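Long-range contacts in ORF10 (Moritella marina, PDB 6RIW), which forms the ketosynthase–chain length factor didomain of a polyunsaturated fatty acid synthase and probably extends acyl chains carried on acyl carrier protein: residues V797-H803 and H865-L871; I9-F13 and G262-M266. Residue numbers count along the deposited sequence, not the author numbering.

Interaction 1 (V797-H803 and H865-L871); sequences VASVEAH and HIAINGL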
loop_
_atom_site.group_PDB
_atom_site.type_symbol
_atom_site.label_atom_id
_atom_site.label_comp_id
_atom_site.label_asym_id
_atom_site.label_seq_id
_atom_site.Cartn_x
_atom_site.Cartn_y
_atom_site.Cartn_z
ATOM N N VAL A 797 -7.709 -5.124 -34.475
ATOM C CA VAL A 797 -7.328 -5.970 -33.347
ATOM C C VAL A 797 -7.430 -7.438 -33.742
ATOM O O VAL A 797 -8.490 -7.911 -34.175
ATOM C CB VAL A 797 -8.196 -5.661 -32.116
ATOM C CG1 VAL A 797 -7.931 -6.685 -31.012
ATOM C CG2 VAL A 797 -7.911 -4.238 -31.602
ATOM N N ALA A 798 -6.324 -8.169 -33.572
ATOM C CA ALA A 798 -6.235 -9.565 -33.982
ATOM C C ALA A 798 -6.876 -10.504 -32.968
ATOM O O ALA A 798 -7.464 -11.526 -33.342
ATOM C CB ALA A 798 -4.772 -9.954 -34.172
ATOM N N SER A 799 -6.737 -10.198 -31.685
ATOM C CA SER A 799 -7.259 -11.068 -30.642
ATOM C C SER A 799 -7.418 -10.228 -29.386
ATOM O O SER A 799 -6.926 -9.101 -29.307
ATOM C CB SER A 799 -6.349 -12.271 -30.416
ATOM O OG SER A 799 -5.058 -11.876 -29.976
ATOM N N VAL A 800 -8.128 -10.788 -28.407
ATOM C CA VAL A 800 -8.557 -10.051 -27.226
ATOM C C VAL A 800 -8.194 -10.877 -26.009
ATOM O O VAL A 800 -8.563 -12.054 -25.921
ATOM C CB VAL A 800 -10.073 -9.764 -27.233
ATOM C CG1 VAL A 800 -10.459 -8.962 -25.988
ATOM C CG2 VAL A 800 -10.454 -9.010 -28.471
ATOM N N GLU A 801 -7.469 -10.260 -25.082
ATOM C CA GLU A 801 -7.119 -10.886 -23.807
ATOM C C GLU A 801 -8.165 -10.417 -22.806
ATOM O O GLU A 801 -8.087 -9.312 -22.273
ATOM C CB GLU A 801 -5.689 -10.514 -23.407
ATOM C CG GLU A 801 -5.265 -10.940 -22.014
ATOM C CD GLU A 801 -5.056 -12.434 -21.870
ATOM O OE1 GLU A 801 -5.011 -13.146 -22.912
ATOM O OE2 GLU A 801 -4.942 -12.889 -20.694
ATOM N N ALA A 802 -9.197 -11.226 -22.601
ATOM C CA ALA A 802 -10.267 -10.821 -21.696
ATOM C C ALA A 802 -9.805 -10.934 -20.246
ATOM O O ALA A 802 -8.903 -11.710 -19.921
ATOM C CB ALA A 802 -11.506 -11.698 -21.911
ATOM N N HIS A 803 -10.429 -10.143 -19.374
ATOM C CA HIS A 803 -10.205 -10.315 -17.941
ATOM C C HIS A 803 -10.597 -11.728 -17.509
ATOM O O HIS A 803 -9.817 -12.425 -16.852
ATOM C CB HIS A 803 -11.003 -9.243 -17.181
ATOM C CG HIS A 803 -10.721 -9.186 -15.713
ATOM N ND1 HIS A 803 -9.461 -8.952 -15.195
ATOM C CD2 HIS A 803 -11.547 -9.324 -14.645
ATOM C CE1 HIS A 803 -9.524 -8.967 -13.873
ATOM N NE2 HIS A 803 -10.778 -9.180 -13.515
ATOM N N HIS A 865 -1.971 -6.142 -33.482
ATOM C CA HIS A 865 -2.465 -5.474 -32.287
ATOM C C HIS A 865 -3.345 -6.414 -31.484
ATOM O O HIS A 865 -4.208 -7.093 -32.045
ATOM C CB HIS A 865 -3.276 -4.239 -32.647
ATOM C CG HIS A 865 -2.520 -3.271 -33.502
ATOM N ND1 HIS A 865 -1.587 -2.402 -32.979
ATOM C CD2 HIS A 865 -2.528 -3.060 -34.837
ATOM C CE1 HIS A 865 -1.067 -1.678 -33.957
ATOM N NE2 HIS A 865 -1.620 -2.060 -35.094
ATOM N N ILE A 866 -3.159 -6.413 -30.164
ATOM C CA ILE A 866 -3.992 -7.203 -29.262
ATOM C C ILE A 866 -4.559 -6.277 -28.192
ATOM O O ILE A 866 -3.844 -5.421 -27.662
ATOM C CB ILE A 866 -3.199 -8.370 -28.640
ATOM C CG1 ILE A 866 -2.835 -9.396 -29.721
ATOM C CG2 ILE A 866 -3.999 -9.055 -27.483
ATOM C CD1 ILE A 866 -1.949 -10.525 -29.202
ATOM N N ALA A 867 -5.854 -6.411 -27.915
ATOM C CA ALA A 867 -6.506 -5.649 -26.864
ATOM C C ALA A 867 -6.528 -6.472 -25.578
ATOM O O ALA A 867 -6.735 -7.692 -25.616
ATOM C CB ALA A 867 -7.932 -5.272 -27.269
ATOM N N ILE A 868 -6.313 -5.795 -24.445
ATOM C CA ILE A 868 -6.452 -6.384 -23.114
ATOM C C ILE A 868 -7.523 -5.607 -22.366
ATOM O O ILE A 868 -7.503 -4.370 -22.358
ATOM C CB ILE A 868 -5.125 -6.344 -22.331
ATOM C CG1 ILE A 868 -3.974 -6.896 -23.187
ATOM C CG2 ILE A 868 -5.275 -7.069 -20.963
ATOM C CD1 ILE A 868 -2.592 -6.875 -22.451
ATOM N N ASN A 869 -8.431 -6.326 -21.702
ATOM C CA ASN A 869 -9.471 -5.717 -20.889
ATOM C C ASN A 869 -9.254 -6.065 -19.419
ATOM O O ASN A 869 -8.760 -7.143 -19.091
ATOM C CB ASN A 869 -10.862 -6.184 -21.349
ATOM C CG ASN A 869 -11.971 -5.259 -20.886
ATOM O OD1 ASN A 869 -11.925 -4.049 -21.120
ATOM N ND2 ASN A 869 -12.967 -5.820 -20.198
ATOM N N GLY A 870 -9.592 -5.125 -18.537
ATOM C CA GLY A 870 -9.451 -5.313 -17.104
ATOM C C GLY A 870 -10.637 -4.779 -16.325
ATOM O O GLY A 870 -11.151 -3.695 -16.634
ATOM N N LEU A 871 -11.107 -5.561 -15.343
ATOM C CA LEU A 871 -12.164 -5.170 -14.425
ATOM C C LEU A 871 -11.678 -5.492 -13.026
ATOM O O LEU A 871 -10.656 -6.156 -12.849
ATOM C CB LEU A 871 -13.498 -5.898 -14.706
ATOM C CG LEU A 871 -14.102 -5.672 -16.102
ATOM C CD1 LEU A 871 -15.283 -6.618 -16.329
ATOM C CD2 LEU A 871 -14.571 -4.225 -16.245
#
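Two neighbouring parallel strands meet here in the second ketosynthase-like half of the chain, the chain length factor, which has the thiolase-like fold. Strand 797-801 runs between strands 826-828 and 865-870, and the present contact is its pairing with the latter, axes 4.7 Å apart at 18°. The regular part is the usual parallel pattern: A867 reaches to both sides of V800, its N donating to S799 O (3.2 Å) and its O accepting from E801 N (2.7 Å), after which N869 N donates to E801 O at 3.1 Å. Toward the start, A798 has helix-like backbone angles (-80/-37) that bend the chain; its N still reaches H865 O at 2.8 Å, but S799 N is buried without a partner.

The sheet's two faces differ. V800 and A867 lie on one, where these small apolar side chains pack with Y822; V797, set sideways, adds its CG1, 4.0 Å from A867 CB. The opposite face carries S799, E801, I866 and I868; the beta-branched isoleucines suit an extended strand, and their bulk fills the space up to helix 841-854. E801, although buried, is satisfied by a salt bridge to K848 and a hydrogen bond to V830 N, while N869 hydrogen-bonds to H879 through OD1 and to E814 through ND2.

Beyond the strand, H803 turns toward L871, whose O lies over one face of the imidazole, 3.1 Å from NE2 but at an angle too poor for a hydrogen bond. Four backbone hydrogen bonds set the register, whereas the buried charge and amide are paid for by partners beyond the two strands.

Interaction 2 (I9-F13 and G262-M266); sequences IANLF and GAGMM
This antiparallel pair belongs to the core sheet of the thiolase-like fold in the ketosynthase half: strand 4-12 beside strand 259-270, axes 4.7 Å apart at 178°. Both backbones are extended except at G262 (145/-164). CA-CA distances are 5.3 and 5.1 Å for the hydrogen-bonded pairs A10-M265 and L12-A263, 4.5 and 4.3 Å for the non-hydrogen-bonded pairs I9-M266 and N11-G264, and 5.0 Å for F13-G262. A10 N to M265 O is 2.9 Å, M265 N to A10 O 3.0 Å, L12 N to A263 O 2.8 Å and A263 N to L12 O 2.9 Å.

A10, L12 (t,p), A263 and M265 (t,p,p) share a face, helix 88-104 covering A10, L12 and M265. On the other, with N11, lie I9 (m,t) and M266 (m,t, chi3 31°), I9 CG1 to M266 CG 4.2 Å; both touch M382. G262's angles alone call for glycine: a CB would jam against the preceding carbonyl O, and also hit L12 O. F13 (m), stacked edge-to-face with F22, brings CE1 to 3.4 Å from A263 O.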
loop_
_atom_site.group_PDB
_atom_site.type_symbol
_atom_site.label_atom_id
_atom_site.label_comp_id
_atom_site.label_asym_id
_atom_site.label_seq_id
_atom_site.Cartn_x
_atom_site.Cartn_y
_atom_site.Cartn_z
ATOM N N ILE A 9 -8.611 22.118 1.704
ATOM C CA ILE A 9 -7.803 21.347 2.654
ATOM C C ILE A 9 -8.723 20.754 3.700
ATOM O O ILE A 9 -9.702 21.390 4.112
ATOM C CB ILE A 9 -6.732 22.216 3.355
ATOM C CG1 ILE A 9 -5.875 22.978 2.346
ATOM C CG2 ILE A 9 -5.851 21.368 4.274
ATOM C CD1 ILE A 9 -4.677 23.689 2.959
ATOM N N ALA A 10 -8.403 19.536 4.152
ATOM C CA ALA A 10 -9.119 18.959 5.280
ATOM C C ALA A 10 -8.174 18.064 6.070
ATOM O O ALA A 10 -7.192 17.531 5.540
ATOM C CB ALA A 10 -10.351 18.184 4.824
ATOM N N ASN A 11 -8.497 17.883 7.348
ATOM C CA ASN A 11 -7.664 17.043 8.194
ATOM C C ASN A 11 -8.496 16.313 9.232
ATOM O O ASN A 11 -9.517 16.817 9.717
ATOM C CB ASN A 11 -6.604 17.854 8.922
ATOM C CG ASN A 11 -7.221 18.900 9.842
ATOM O OD1 ASN A 11 -7.863 19.830 9.360
ATOM N ND2 ASN A 11 -7.061 18.733 11.159
ATOM N N LEU A 12 -8.016 15.125 9.598
ATOM C CA LEU A 12 -8.461 14.426 10.804
ATOM C C LEU A 12 -7.168 13.995 11.474
ATOM O O LEU A 12 -6.578 12.973 11.108
ATOM C CB LEU A 12 -9.389 13.249 10.501
ATOM C CG LEU A 12 -9.944 12.496 11.703
ATOM C CD1 LEU A 12 -10.752 13.452 12.595
ATOM C CD2 LEU A 12 -10.819 11.346 11.195
ATOM N N PHE A 13 -6.717 14.798 12.430
ATOM C CA PHE A 13 -5.451 14.619 13.121
ATOM C C PHE A 13 -5.705 14.335 14.591
ATOM O O PHE A 13 -6.785 14.644 15.106
ATOM C CB PHE A 13 -4.577 15.880 13.019
ATOM C CG PHE A 13 -4.155 16.250 11.624
ATOM C CD1 PHE A 13 -4.165 15.315 10.581
ATOM C CD2 PHE A 13 -3.735 17.544 11.358
ATOM C CE1 PHE A 13 -3.769 15.673 9.299
ATOM C CE2 PHE A 13 -3.331 17.919 10.083
ATOM C CZ PHE A 13 -3.341 16.975 9.043
ATOM N N GLY A 262 -4.427 8.980 11.471
ATOM C CA GLY A 262 -5.271 10.067 11.021
ATOM C C GLY A 262 -5.301 10.113 9.506
ATOM O O GLY A 262 -4.898 9.164 8.837
ATOM N N ALA A 263 -5.764 11.255 8.978
ATOM C CA ALA A 263 -5.974 11.395 7.542
ATOM C C ALA A 263 -5.947 12.866 7.162
ATOM O O ALA A 263 -6.205 13.742 7.989
ATOM C CB ALA A 263 -7.306 10.771 7.097
ATOM N N GLY A 264 -5.619 13.122 5.897
ATOM C CA GLY A 264 -5.679 14.470 5.363
ATOM C C GLY A 264 -5.970 14.441 3.878
ATOM O O GLY A 264 -5.702 13.450 3.194
ATOM N N MET A 265 -6.519 15.541 3.376
ATOM C CA MET A 265 -6.794 15.624 1.947
ATOM C C MET A 265 -6.648 17.062 1.468
ATOM O O MET A 265 -7.052 17.993 2.162
ATOM C CB MET A 265 -8.208 15.109 1.627
ATOM C CG MET A 265 -8.459 14.832 0.147
ATOM S SD MET A 265 -7.532 13.431 -0.560
ATOM C CE MET A 265 -8.064 12.054 0.503
ATOM N N MET A 266 -6.105 17.230 0.262
ATOM C CA MET A 266 -6.031 18.537 -0.383
ATOM C C MET A 266 -6.635 18.464 -1.780
ATOM O O MET A 266 -6.581 17.420 -2.440
ATOM C CB MET A 266 -4.596 19.003 -0.490
ATOM C CG MET A 266 -4.021 19.604 0.776
ATOM S SD MET A 266 -2.223 19.417 0.717
ATOM C CE MET A 266 -1.991 19.516 -1.049
#

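How the interactions relate
Both contacts are buried strand pairs of one extended, branched sheet, yet they lie in different halves of the didomain: interaction 2 in the ketosynthase, interaction 1 in the chain length factor. Their centres are 39 Å apart and their nearest atoms about 22 Å, so they do not touch, and they share no strand. Interaction 2, closer to the chain's centre, is antiparallel and regular, with apolar side chains packed against helices 88-104 and 374-387. Interaction 1 is parallel, disturbed at its beginning, and buries more surface (577 against 321 Å²); it includes a glutamate and two histidines, whereas N11 is the only polar side chain of interaction 2.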